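Local structure of protein of unknown function with cystatin-like fold (Xanthomonas campestris pv. campestris, 3G8Z) at residues G107-V112 with D143-R148; G82-S87 with L103-Q108; D48-Q53 with T62-A67; G42-P47 with G127-V132. The protein is of unknown function but carries a SnoaL-like domain with a cystatin-like fold, the fold of SnoaL-type polyketide cyclases. All coordinates share one frame; numbering follows the deposited sequence. Where two conformers were deposited one is given.

The four contacts are spread over one curved mixed sheet and show how its strands are joined to one another and to the helices. Along the chain, interaction 3 closes first, the 49-53/61-64 hairpin; interaction 2 follows within the 85-95/98-109 hairpin, and both are nested inside the long loop closed by interaction 4. Interaction 1 brings the C-terminal helix 139-146 to strand 98-109. Interactions 1 and 2 have centres 11 Å apart and share Gly107 and Gln108; interactions 3 and 4, 10 Å apart, meet through neighbouring strands 49-53 and 128-136. Interactions 1 and 4 lie on opposite sides of the chain's centre, 27 Å apart between centres.

Interaction 1: residues G107-V112 with D143-R148; sequences GQANGV and DAFWGR
Phe145, on the last turn of helix 139-146, lays its ring beside Gly107, Gln108 and Ala109, where strand 98-109 runs into a type I' beta turn, the tight hairpin turn from Ala109 to Val112. In this cystatin-like fold the contact fixes the C-terminal helix against the end of a hairpin. Apolar packing makes up most of it. A chi1 of 179° swings the Phe145 ring away from its backbone N and across to the strand, where CE1 meets the backbone of Gln108 and Ala109 and lies 3.7 Å from Ala109 CB. The backbone N of Gln108 and the carbonyl O of Val112 both sit at the ring edge, near its plane. Val112 packs nearer the helix backbone: its CG2 lies 3.8 Å from Ala144 CB, while CG1 faces the CB of Phe145. At Gly107 the backbone itself meets the ring, CA 3.9 Å from Phe145 CZ. Phe84 adds a further aromatic neighbour to Phe145.

Backbone bonds give the turn its shape. Ala109 N donates to Val112 O, and Val112 N returns a bond of 2.7 Å to Ala109 O. On the helix side Gly147 N still bonds to Asp143 O, and positive phi at Gly147 then takes the chain out of the helix.

Polar contacts gather round the exposed Asn110. It projects from the turn toward the helix end, placing its amide among carbonyl groups there; ND2 is 2.7 Å from Phe145 O. A water bridges the same region, accepting from Asn110 ND2 at 2.9 Å and donating to Trp146 O at 3.1 Å.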
loop_
_atom_site.group_PDB
_atom_site.type_symbol
_atom_site.label_atom_id
_atom_site.label_comp_id
_atom_site.label_asym_id
_atom_site.label_seq_id
_atom_site.Cartn_x
_atom_site.Cartn_y
_atom_site.Cartn_z
ATOM N N GLY A 107 -16.866 -1.166 11.903
ATOM C CA GLY A 107 -17.328 -0.231 12.864
ATOM C C GLY A 107 -18.812 -0.033 12.682
ATOM O O GLY A 107 -19.392 -0.423 11.683
ATOM N N GLN A 108 -19.417 0.616 13.653
ATOM C CA GLN A 108 -20.829 0.888 13.578
ATOM C C GLN A 108 -21.014 2.200 14.278
ATOM O O GLN A 108 -20.870 2.264 15.506
ATOM C CB GLN A 108 -21.591 -0.234 14.264
ATOM C CG GLN A 108 -23.102 -0.016 14.340
ATOM C CD GLN A 108 -23.730 0.034 12.974
ATOM O OE1 GLN A 108 -23.603 -0.907 12.185
ATOM N NE2 GLN A 108 -24.451 1.131 12.689
ATOM N N ALA A 109 -21.281 3.239 13.496
ATOM C CA ALA A 109 -21.476 4.596 14.011
ATOM C C ALA A 109 -22.120 5.526 12.964
ATOM O O ALA A 109 -22.046 5.285 11.755
ATOM C CB ALA A 109 -20.151 5.160 14.468
ATOM N N ASN A 110 -22.741 6.603 13.441
ATOM C CA ASN A 110 -23.425 7.567 12.558
ATOM C C ASN A 110 -24.402 6.899 11.593
ATOM O O ASN A 110 -24.665 7.404 10.505
ATOM C CB ASN A 110 -22.437 8.430 11.793
ATOM C CG ASN A 110 -21.674 9.362 12.700
ATOM O OD1 ASN A 110 -22.055 9.561 13.869
ATOM N ND2 ASN A 110 -20.577 9.937 12.185
ATOM N N GLY A 111 -24.974 5.787 12.033
ATOM C CA GLY A 111 -25.951 5.067 11.241
ATOM C C GLY A 111 -25.300 4.241 10.148
ATOM O O GLY A 111 -25.985 3.693 9.309
ATOM N N VAL A 112 -23.974 4.156 10.157
ATOM C CA VAL A 112 -23.241 3.422 9.126
ATOM C C VAL A 112 -22.581 2.147 9.653
ATOM O O VAL A 112 -21.815 2.195 10.608
ATOM C CB VAL A 112 -22.118 4.285 8.492
ATOM C CG1 VAL A 112 -21.382 3.487 7.392
ATOM C CG2 VAL A 112 -22.696 5.585 7.957
ATOM N N ASP A 143 -16.350 7.831 4.617
ATOM C CA ASP A 143 -16.655 9.241 4.776
ATOM C C ASP A 143 -17.941 9.435 5.584
ATOM O O ASP A 143 -18.014 10.305 6.447
ATOM C CB ASP A 143 -16.855 9.913 3.430
ATOM C CG ASP A 143 -15.569 10.187 2.685
ATOM O OD1 ASP A 143 -14.470 10.022 3.230
ATOM O OD2 ASP A 143 -15.680 10.588 1.507
ATOM N N ALA A 144 -18.955 8.635 5.283
ATOM C CA ALA A 144 -20.240 8.738 5.981
ATOM C C ALA A 144 -20.082 8.292 7.439
ATOM O O ALA A 144 -20.674 8.880 8.350
ATOM C CB ALA A 144 -21.303 7.916 5.280
ATOM N N PHE A 145 -19.284 7.250 7.648
ATOM C CA PHE A 145 -19.032 6.724 8.980
ATOM C C PHE A 145 -18.489 7.822 9.908
ATOM O O PHE A 145 -18.973 8.024 11.041
ATOM C CB PHE A 145 -18.050 5.556 8.865
ATOM C CG PHE A 145 -17.660 4.919 10.177
ATOM C CD1 PHE A 145 -18.480 3.981 10.784
ATOM C CD2 PHE A 145 -16.432 5.200 10.770
ATOM C CE1 PHE A 145 -18.111 3.377 11.962
ATOM C CE2 PHE A 145 -16.070 4.604 11.957
ATOM C CZ PHE A 145 -16.923 3.685 12.560
ATOM N N TRP A 146 -17.467 8.520 9.453
ATOM C CA TRP A 146 -16.806 9.496 10.299
ATOM C C TRP A 146 -17.625 10.751 10.395
ATOM O O TRP A 146 -17.670 11.402 11.430
ATOM C CB TRP A 146 -15.396 9.794 9.784
ATOM C CG TRP A 146 -14.432 8.633 9.948
ATOM C CD1 TRP A 146 -13.713 8.018 8.965
ATOM C CD2 TRP A 146 -14.053 7.990 11.169
ATOM N NE1 TRP A 146 -12.948 7.029 9.488
ATOM C CE2 TRP A 146 -13.121 7.000 10.843
ATOM C CE3 TRP A 146 -14.429 8.138 12.503
ATOM C CZ2 TRP A 146 -12.571 6.164 11.789
ATOM C CZ3 TRP A 146 -13.859 7.303 13.438
ATOM C CH2 TRP A 146 -12.945 6.340 13.079
ATOM N N GLY A 147 -18.257 11.104 9.292
ATOM C CA GLY A 147 -19.131 12.233 9.252
ATOM C C GLY A 147 -18.421 13.551 9.151
ATOM O O GLY A 147 -17.198 13.648 9.073
ATOM N N ARG A 148 -19.251 14.577 9.138
ATOM C CA ARG A 148 -18.804 15.945 9.208
ATOM C C ARG A 148 -19.026 16.427 10.622
ATOM O O ARG A 148 -18.357 17.374 11.028
ATOM C CB ARG A 148 -19.639 16.800 8.262
ATOM C CG ARG A 148 -19.609 16.347 6.836
ATOM C CD ARG A 148 -18.284 16.705 6.211
ATOM N NE ARG A 148 -18.460 17.306 4.895
ATOM C CZ ARG A 148 -18.961 18.521 4.674
ATOM N NH1 ARG A 148 -19.355 19.299 5.677
ATOM N NH2 ARG A 148 -19.076 18.962 3.437
ATOM O OXT ARG A 148 -19.904 15.919 11.361
HETATM O O HOH W 1 -19.916 12.569 13.135
#

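Interaction 2: residues G82-S87 with L103-Q108; sequences GTFAIS and LEFSGQ
The open end of the antiparallel hairpin of strands 85-95 and 98-109 lies here, where Ala85 and Ser106 form a hydrogen-bonded pair and Ile86 and Phe105 the adjoining non-hydrogen-bonded pair. Ala85 N gives a 2.9 Å bond to Ser106 O, and Ser106 N returns one of the same length to Ala85 O. The short strand segments run at 129°, so the pairing is markedly twisted, and by Ser87 the bond from its N to Glu104 O is weak.

Side chains extend the ladder at both ends. Thr83 OG1 accepts the N-H of Gln108 at 2.9 Å, almost straight at 176°; the hydroxyl is also hydrogen-bonded to Ser80 O, which ties the approach to the strand into the preceding loop. At the other end Ser87 OG donates to Glu104 OE1 over only 2.5 Å, meeting the carboxylate on its anti side and out of its plane. The extended chain of Glu104 carries the acid back to this hydroxyl. A water adds a third link, donating to Thr83 O and hydrogen-bonded to Ser106 OG.

On the face bearing Ile86 and Phe105 the contact is apolar. Phe84 CE1 lies 3.4 Å from Phe105 CD1, the two ring planes inclined at 46°, and Phe84 also meets Trp146 and Phe145 of the C-terminal helix. Ile86 CG2 packs 4.0 Å from Leu103 CB, with helix 22-35 against the isoleucine. One sheet face turned to helices in this way is a feature of the cystatin-like alpha+beta fold.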
loop_
_atom_site.group_PDB
_atom_site.type_symbol
_atom_site.label_atom_id
_atom_site.label_comp_id
_atom_site.label_asym_id
_atom_site.label_seq_id
_atom_site.Cartn_x
_atom_site.Cartn_y
_atom_site.Cartn_z
ATOM N N GLY A 82 -16.266 3.910 20.080
ATOM C CA GLY A 82 -15.252 2.900 20.312
ATOM C C GLY A 82 -15.307 1.689 19.407
ATOM O O GLY A 82 -14.643 0.672 19.682
ATOM N N THR A 83 -16.083 1.757 18.335
ATOM C CA THR A 83 -16.305 0.566 17.507
ATOM C C THR A 83 -15.389 0.476 16.291
ATOM O O THR A 83 -15.292 -0.586 15.672
ATOM C CB THR A 83 -17.766 0.489 16.990
ATOM O OG1 THR A 83 -17.991 1.539 16.025
ATOM C CG2 THR A 83 -18.747 0.597 18.154
ATOM N N PHE A 84 -14.734 1.568 15.908
ATOM C CA PHE A 84 -13.830 1.470 14.770
ATOM C C PHE A 84 -12.702 0.513 15.077
ATOM O O PHE A 84 -12.033 0.639 16.102
ATOM C CB PHE A 84 -13.259 2.805 14.345
ATOM C CG PHE A 84 -12.337 2.688 13.179
ATOM C CD1 PHE A 84 -12.845 2.588 11.900
ATOM C CD2 PHE A 84 -10.984 2.606 13.365
ATOM C CE1 PHE A 84 -12.007 2.448 10.814
ATOM C CE2 PHE A 84 -10.135 2.460 12.261
ATOM C CZ PHE A 84 -10.667 2.373 10.998
ATOM N N ALA A 85 -12.509 -0.463 14.194
ATOM C CA ALA A 85 -11.558 -1.533 14.446
ATOM C C ALA A 85 -10.909 -2.070 13.182
ATOM O O ALA A 85 -11.508 -2.100 12.103
ATOM C CB ALA A 85 -12.235 -2.653 15.181
ATOM N N ILE A 86 -9.657 -2.479 13.340
ATOM C CA ILE A 86 -9.014 -3.331 12.366
ATOM C C ILE A 86 -9.437 -4.737 12.742
ATOM O O ILE A 86 -8.885 -5.350 13.669
ATOM C CB ILE A 86 -7.492 -3.160 12.384
ATOM C CG1 ILE A 86 -7.134 -1.704 12.073
ATOM C CG2 ILE A 86 -6.852 -4.092 11.372
ATOM C CD1 ILE A 86 -5.633 -1.390 12.077
ATOM N N SER A 87 -10.459 -5.231 12.054
ATOM C CA SER A 87 -11.080 -6.494 12.418
ATOM C C SER A 87 -10.244 -7.681 11.988
ATOM O O SER A 87 -10.364 -8.774 12.563
ATOM C CB SER A 87 -12.504 -6.582 11.836
ATOM O OG SER A 87 -12.550 -6.107 10.509
ATOM N N LEU A 103 -5.668 -5.331 5.241
ATOM C CA LEU A 103 -6.515 -5.528 6.385
ATOM C C LEU A 103 -7.972 -5.304 6.074
ATOM O O LEU A 103 -8.359 -4.946 4.946
ATOM C CB LEU A 103 -6.041 -4.639 7.543
ATOM C CG LEU A 103 -5.812 -3.170 7.248
ATOM C CD1 LEU A 103 -7.175 -2.478 7.129
ATOM C CD2 LEU A 103 -4.895 -2.517 8.314
ATOM N N GLU A 104 -8.783 -5.600 7.074
ATOM C CA GLU A 104 -10.195 -5.303 7.053
ATOM C C GLU A 104 -10.502 -4.395 8.222
ATOM O O GLU A 104 -10.010 -4.605 9.339
ATOM C CB GLU A 104 -11.021 -6.580 7.197
ATOM C CG GLU A 104 -12.514 -6.339 7.069
ATOM C CD GLU A 104 -13.351 -7.487 7.574
ATOM O OE1 GLU A 104 -13.238 -7.846 8.784
ATOM O OE2 GLU A 104 -14.139 -8.013 6.753
ATOM N N PHE A 105 -11.307 -3.370 7.989
ATOM C CA PHE A 105 -11.768 -2.619 9.124
ATOM C C PHE A 105 -13.275 -2.544 9.158
ATOM O O PHE A 105 -13.949 -2.778 8.150
ATOM C CB PHE A 105 -11.064 -1.270 9.232
ATOM C CG PHE A 105 -11.276 -0.379 8.084
ATOM C CD1 PHE A 105 -12.347 0.483 8.063
ATOM C CD2 PHE A 105 -10.376 -0.367 7.023
ATOM C CE1 PHE A 105 -12.551 1.348 6.982
ATOM C CE2 PHE A 105 -10.567 0.472 5.941
ATOM C CZ PHE A 105 -11.663 1.337 5.909
ATOM N N SER A 106 -13.794 -2.302 10.357
ATOM C CA SER A 106 -15.208 -2.325 10.593
ATOM C C SER A 106 -15.570 -1.347 11.704
ATOM O O SER A 106 -14.714 -0.747 12.346
ATOM C CB SER A 106 -15.627 -3.747 10.970
ATOM O OG SER A 106 -14.927 -4.136 12.122
ATOM N N GLY A 107 -16.866 -1.166 11.903
ATOM C CA GLY A 107 -17.328 -0.231 12.864
ATOM C C GLY A 107 -18.812 -0.033 12.682
ATOM O O GLY A 107 -19.392 -0.423 11.683
ATOM N N GLN A 108 -19.417 0.616 13.653
ATOM C CA GLN A 108 -20.829 0.888 13.578
ATOM C C GLN A 108 -21.014 2.200 14.278
ATOM O O GLN A 108 -20.870 2.264 15.506
ATOM C CB GLN A 108 -21.591 -0.234 14.264
ATOM C CG GLN A 108 -23.102 -0.016 14.340
ATOM C CD GLN A 108 -23.730 0.034 12.974
ATOM O OE1 GLN A 108 -23.603 -0.907 12.185
ATOM N NE2 GLN A 108 -24.451 1.131 12.689
HETATM O O HOH W 2 -15.703 -2.969 14.606
#

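Interaction 3: residues D48-Q53 with T62-A67; sequences DVIWHQ and THRGMA. With GOL (glycerol), chain D.
His52 and Thr62 lie side by side on one face of the 49-53/61-64 hairpin and share a hydrogen bond of 2.8 Å between His52 ND1 and Thr62 OG1. The hydroxyl approaches the imidazole at its edge, near the ring plane. A chi1 of -63° at Thr62 sets OG1 anti to the carbonyl carbon, while the methyl CG2 turns along the strand to touch Ile50 CG2 at 3.7 Å. Farther along this face Arg64, in one of its two conformers, bends at chi2 and folds over Ile50: CD1 of the isoleucine then stands 3.5 Å above the guanidinium plane, toward its rim.

The opposite face carries Trp51 and His63, whose side chains meet loosely through the indole CD1 and imidazole CD2. Trp51 NE1 donates to Gln53 OE1, 3.0 Å away and nearly straight at 177°, the oxygen lying in the indole plane. This bond fixes the rotation of the ring as it rests on Val69 and Met72 of helix 66-79.

Backbone bonds hold these groups in register. Trp51 N to His63 O measures 2.7 Å and His63 N to Trp51 O 2.8 Å, while Gly65 N donates to Val49 O just before helix 66-79, for which Gly65 is the N-cap residue.

A second shell positions the histidines: His52 NE2 is hydrogen-bonded to Glu131, and His63 NE2 to Phe59 O. A glycerol, probably from the crystallisation liquor, donates through O1 to Gln53 O at 2.8 Å and also meets Ser95 of the second subunit. Antiparallel pairing of this kind is that of a beta hairpin, its strand 61-64 outermost in the sheet of this chain.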
loop_
_atom_site.group_PDB
_atom_site.type_symbol
_atom_site.label_atom_id
_atom_site.label_comp_id
_atom_site.label_asym_id
_atom_site.label_seq_id
_atom_site.Cartn_x
_atom_site.Cartn_y
_atom_site.Cartn_z
ATOM N N ASP A 48 6.793 13.290 15.775
ATOM C CA ASP A 48 6.667 14.112 14.580
ATOM C C ASP A 48 5.961 13.389 13.433
ATOM O O ASP A 48 6.159 13.729 12.272
ATOM C CB ASP A 48 8.055 14.541 14.115
ATOM C CG ASP A 48 8.796 15.340 15.165
ATOM O OD1 ASP A 48 8.137 15.953 16.041
ATOM O OD2 ASP A 48 10.044 15.377 15.096
ATOM N N VAL A 49 5.129 12.408 13.765
ATOM C CA VAL A 49 4.476 11.565 12.758
ATOM C C VAL A 49 3.677 12.396 11.745
ATOM O O VAL A 49 2.961 13.340 12.107
ATOM C CB VAL A 49 3.521 10.514 13.410
ATOM C CG1 VAL A 49 2.385 11.211 14.152
ATOM C CG2 VAL A 49 2.951 9.505 12.353
ATOM N N ILE A 50 3.822 12.057 10.472
ATOM C CA ILE A 50 2.992 12.631 9.416
ATOM C C ILE A 50 1.905 11.622 9.081
ATOM O O ILE A 50 2.189 10.513 8.679
ATOM C CB ILE A 50 3.795 12.906 8.135
ATOM C CG1 ILE A 50 4.964 13.856 8.415
ATOM C CG2 ILE A 50 2.876 13.487 7.065
ATOM C CD1 ILE A 50 6.023 13.869 7.299
ATOM N N TRP A 51 0.655 12.010 9.277
ATOM C CA TRP A 51 -0.463 11.071 9.173
ATOM C C TRP A 51 -1.428 11.500 8.062
ATOM O O TRP A 51 -2.055 12.563 8.163
ATOM C CB TRP A 51 -1.178 11.054 10.519
ATOM C CG TRP A 51 -2.280 10.090 10.628
ATOM C CD1 TRP A 51 -3.503 10.173 10.034
ATOM C CD2 TRP A 51 -2.284 8.887 11.395
ATOM N NE1 TRP A 51 -4.273 9.084 10.375
ATOM C CE2 TRP A 51 -3.546 8.281 11.214
ATOM C CE3 TRP A 51 -1.352 8.268 12.228
ATOM C CZ2 TRP A 51 -3.898 7.089 11.851
ATOM C CZ3 TRP A 51 -1.711 7.085 12.857
ATOM C CH2 TRP A 51 -2.962 6.509 12.659
ATOM N N HIS A 52 -1.519 10.707 6.994
ATOM C CA HIS A 52 -2.389 11.042 5.851
ATOM C C HIS A 52 -3.699 10.244 5.905
ATOM O O HIS A 52 -3.711 9.025 5.709
ATOM C CB HIS A 52 -1.713 10.754 4.506
ATOM C CG HIS A 52 -0.327 11.307 4.373
ATOM N ND1 HIS A 52 -0.080 12.622 4.049
ATOM C CD2 HIS A 52 0.881 10.705 4.446
ATOM C CE1 HIS A 52 1.227 12.817 3.968
ATOM N NE2 HIS A 52 1.834 11.658 4.174
ATOM N N GLN A 53 -4.796 10.930 6.176
ATOM C CA GLN A 53 -6.091 10.293 6.274
ATOM C C GLN A 53 -6.891 10.674 5.039
ATOM O O GLN A 53 -7.144 11.866 4.796
ATOM C CB GLN A 53 -6.786 10.778 7.548
ATOM C CG GLN A 53 -8.110 10.082 7.870
ATOM C CD GLN A 53 -7.959 8.764 8.621
ATOM O OE1 GLN A 53 -7.119 8.629 9.514
ATOM N NE2 GLN A 53 -8.782 7.791 8.264
ATOM N N THR A 62 -3.941 15.709 5.932
ATOM C CA THR A 62 -2.649 15.353 6.487
ATOM C C THR A 62 -2.470 16.044 7.827
ATOM O O THR A 62 -2.689 17.248 7.956
ATOM C CB THR A 62 -1.507 15.697 5.520
ATOM O OG1 THR A 62 -1.679 14.925 4.330
ATOM C CG2 THR A 62 -0.167 15.342 6.127
ATOM N N HIS A 63 -2.108 15.265 8.830
ATOM C CA HIS A 63 -1.926 15.771 10.174
ATOM C C HIS A 63 -0.491 15.508 10.580
ATOM O O HIS A 63 0.062 14.481 10.230
ATOM C CB HIS A 63 -2.887 15.055 11.099
ATOM C CG HIS A 63 -4.276 15.012 10.558
ATOM N ND1 HIS A 63 -5.108 16.111 10.573
ATOM C CD2 HIS A 63 -4.967 14.021 9.948
ATOM C CE1 HIS A 63 -6.263 15.788 10.012
ATOM N NE2 HIS A 63 -6.202 14.524 9.625
ATOM N N ARG A 64 0.096 16.426 11.334
ATOM C CA ARG A 64 1.498 16.325 11.700
ATOM C C ARG A 64 1.683 16.467 13.202
ATOM O O ARG A 64 1.186 17.414 13.813
ATOM C CB ARG A 64 2.300 17.409 10.990
ATOM C CG ARG A 64 3.782 17.390 11.308
ATOM C CD ARG A 64 4.515 16.449 10.407
ATOM N NE ARG A 64 5.966 16.583 10.497
ATOM C CZ ARG A 64 6.761 16.968 9.500
ATOM N NH1 ARG A 64 6.268 17.294 8.310
ATOM N NH2 ARG A 64 8.070 17.031 9.698
ATOM N N GLY A 65 2.415 15.527 13.786
ATOM C CA GLY A 65 2.704 15.555 15.192
ATOM C C GLY A 65 1.681 14.824 16.025
ATOM O O GLY A 65 0.489 14.930 15.774
HETATM N N MSE A 66 2.166 14.081 17.013
HETATM C CA MSE A 66 1.305 13.388 17.970
HETATM C C MSE A 66 0.473 14.358 18.798
HETATM O O MSE A 66 -0.572 13.971 19.324
HETATM C CB MSE A 66 2.127 12.491 18.891
HETATM C CG MSE A 66 2.510 11.182 18.260
HETATM SE SE MSE A 66 0.961 10.087 17.783
HETATM C CE MSE A 66 0.246 9.816 19.550
ATOM N N ALA A 67 0.905 15.620 18.896
ATOM C CA ALA A 67 0.102 16.631 19.590
ATOM C C ALA A 67 -1.252 16.760 18.930
ATOM O O ALA A 67 -2.243 17.052 19.594
ATOM C CB ALA A 67 0.818 17.993 19.633
HETATM C C1 GOL D . -5.374 13.807 2.335
HETATM O O1 GOL D . -6.700 13.327 2.416
HETATM C C2 GOL D . -4.476 12.744 1.720
HETATM O O2 GOL D . -3.131 13.142 1.823
HETATM C C3 GOL D . -4.655 11.408 2.429
HETATM O O3 GOL D . -3.680 10.507 1.955
#

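Interaction 4: residues G42-P47 with G127-V132; sequences GSIISP and GKIVEV
Where helix 38-44 gives way to the short strand 45-46, the side chains of Ile44 and Ile129 run in the same direction; in one of the two conformers of Ile44 their CD1 methyls are 4.2 Å apart. Both reach Tyr29 of helix 22-35. Ile45 and Ile129 form a parallel bridge with their side chains on one face of the sheet, the face that Tyr29 packs against. At Ile129 a chi1 of -65° sets CG1 anti to the carbonyl carbon, and the branch then runs out beside Ile44.

Ser46 turns the other way. Its CB packs 3.9 Å from Val130 CG1, while OG, swung away from the backbone N by a chi1 of 172°, accepts the N-H of Asp48, two residues on, at the corner where the chain turns toward strand 49-53. Lys128 comes across from the strand to the end of the helix: bent at chi2 and chi4, it brings NZ to Ser43 O at 2.5 Å, so short that the exact length is doubtful. The donor is tilted 21° from the carbonyl plane.

Backbone bonds run between these side chains. Ile129 N donates to Ile44 O at 2.9 Å, nearly in line with the carbonyl, and Ser46 N donates to Ile129 O at 2.8 Å, so both the N-H and the C=O of Ile129 are bonded to residues flanking Ile45. Just beyond, Val130 and Glu131 both face Arg123 in a classic beta bulge.

The carbonyls of Ser43 and Ile44, at the C-terminal end of the helix, thus face a lysine ammonium and a strand N-H. Whatever the exact bond length, a positive charge near that end would be expected to interact favourably with the helix dipole.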
loop_
_atom_site.group_PDB
_atom_site.type_symbol
_atom_site.label_atom_id
_atom_site.label_comp_id
_atom_site.label_asym_id
_atom_site.label_seq_id
_atom_site.Cartn_x
_atom_site.Cartn_y
_atom_site.Cartn_z
ATOM N N GLY A 42 1.457 5.409 21.801
ATOM C CA GLY A 42 2.049 6.698 22.161
ATOM C C GLY A 42 3.554 6.685 22.138
ATOM O O GLY A 42 4.192 7.736 22.121
ATOM N N SER A 43 4.122 5.484 22.153
ATOM C CA SER A 43 5.555 5.299 22.242
ATOM C C SER A 43 6.181 4.928 20.916
ATOM O O SER A 43 7.281 5.361 20.621
ATOM C CB SER A 43 5.881 4.177 23.224
ATOM O OG SER A 43 5.121 4.292 24.414
ATOM N N ILE A 44 5.510 4.089 20.133
ATOM C CA ILE A 44 6.110 3.613 18.890
ATOM C C ILE A 44 5.774 4.499 17.689
ATOM O O ILE A 44 6.372 4.333 16.636
ATOM C CB ILE A 44 5.740 2.152 18.550
ATOM C CG1 ILE A 44 4.259 2.025 18.248
ATOM C CG2 ILE A 44 6.162 1.194 19.668
ATOM C CD1 ILE A 44 3.930 0.715 17.579
ATOM N N ILE A 45 4.827 5.423 17.842
ATOM C CA ILE A 45 4.562 6.400 16.790
ATOM C C ILE A 45 5.443 7.628 17.053
ATOM O O ILE A 45 5.460 8.152 18.171
ATOM C CB ILE A 45 3.109 6.864 16.747
ATOM C CG1 ILE A 45 2.153 5.703 16.459
ATOM C CG2 ILE A 45 2.954 7.978 15.674
ATOM C CD1 ILE A 45 0.673 6.067 16.644
ATOM N N SER A 46 6.156 8.090 16.031
ATOM C CA SER A 46 7.013 9.262 16.174
ATOM C C SER A 46 6.217 10.444 16.687
ATOM O O SER A 46 5.090 10.666 16.237
ATOM C CB SER A 46 7.648 9.629 14.830
ATOM O OG SER A 46 8.324 10.871 14.909
ATOM N N PRO A 47 6.810 11.236 17.606
ATOM C CA PRO A 47 6.212 12.501 17.998
ATOM C C PRO A 47 5.980 13.438 16.817
ATOM O O PRO A 47 5.072 14.270 16.859
ATOM C CB PRO A 47 7.256 13.102 18.941
ATOM C CG PRO A 47 8.037 11.967 19.407
ATOM C CD PRO A 47 8.084 11.001 18.306
ATOM N N GLY A 127 13.078 2.638 14.613
ATOM C CA GLY A 127 12.238 1.958 15.590
ATOM C C GLY A 127 10.888 2.614 15.778
ATOM O O GLY A 127 10.102 2.188 16.615
ATOM N N LYS A 128 10.616 3.643 14.987
ATOM C CA LYS A 128 9.391 4.399 15.133
ATOM C C LYS A 128 8.667 4.614 13.808
ATOM O O LYS A 128 9.279 4.713 12.734
ATOM C CB LYS A 128 9.680 5.742 15.804
ATOM C CG LYS A 128 10.220 5.590 17.230
ATOM C CD LYS A 128 9.726 6.656 18.158
ATOM C CE LYS A 128 10.362 6.521 19.539
ATOM N NZ LYS A 128 9.771 5.405 20.327
ATOM N N ILE A 129 7.351 4.662 13.897
ATOM C CA ILE A 129 6.504 5.003 12.761
ATOM C C ILE A 129 6.503 6.523 12.539
ATOM O O ILE A 129 5.972 7.297 13.362
ATOM C CB ILE A 129 5.075 4.522 13.002
ATOM C CG1 ILE A 129 5.067 2.991 13.065
ATOM C CG2 ILE A 129 4.162 5.008 11.920
ATOM C CD1 ILE A 129 3.860 2.440 13.776
ATOM N N VAL A 130 7.094 6.937 11.424
ATOM C CA VAL A 130 7.300 8.359 11.132
ATOM C C VAL A 130 6.264 8.883 10.146
ATOM O O VAL A 130 6.001 10.090 10.080
ATOM C CB VAL A 130 8.751 8.667 10.634
ATOM C CG1 VAL A 130 9.763 8.416 11.746
ATOM C CG2 VAL A 130 9.130 7.876 9.390
ATOM N N GLU A 131 5.626 7.983 9.412
ATOM C CA GLU A 131 4.618 8.401 8.467
ATOM C C GLU A 131 3.577 7.325 8.303
ATOM O O GLU A 131 3.897 6.139 8.289
ATOM C CB GLU A 131 5.257 8.736 7.123
ATOM C CG GLU A 131 4.333 9.479 6.175
ATOM C CD GLU A 131 5.025 10.030 4.931
ATOM O OE1 GLU A 131 6.241 9.784 4.716
ATOM O OE2 GLU A 131 4.317 10.700 4.138
ATOM N N VAL A 132 2.328 7.748 8.153
ATOM C CA VAL A 132 1.203 6.839 8.016
ATOM C C VAL A 132 0.361 7.323 6.834
ATOM O O VAL A 132 0.057 8.525 6.742
ATOM C CB VAL A 132 0.352 6.828 9.304
ATOM C CG1 VAL A 132 -0.938 6.040 9.112
ATOM C CG2 VAL A 132 1.172 6.258 10.511
#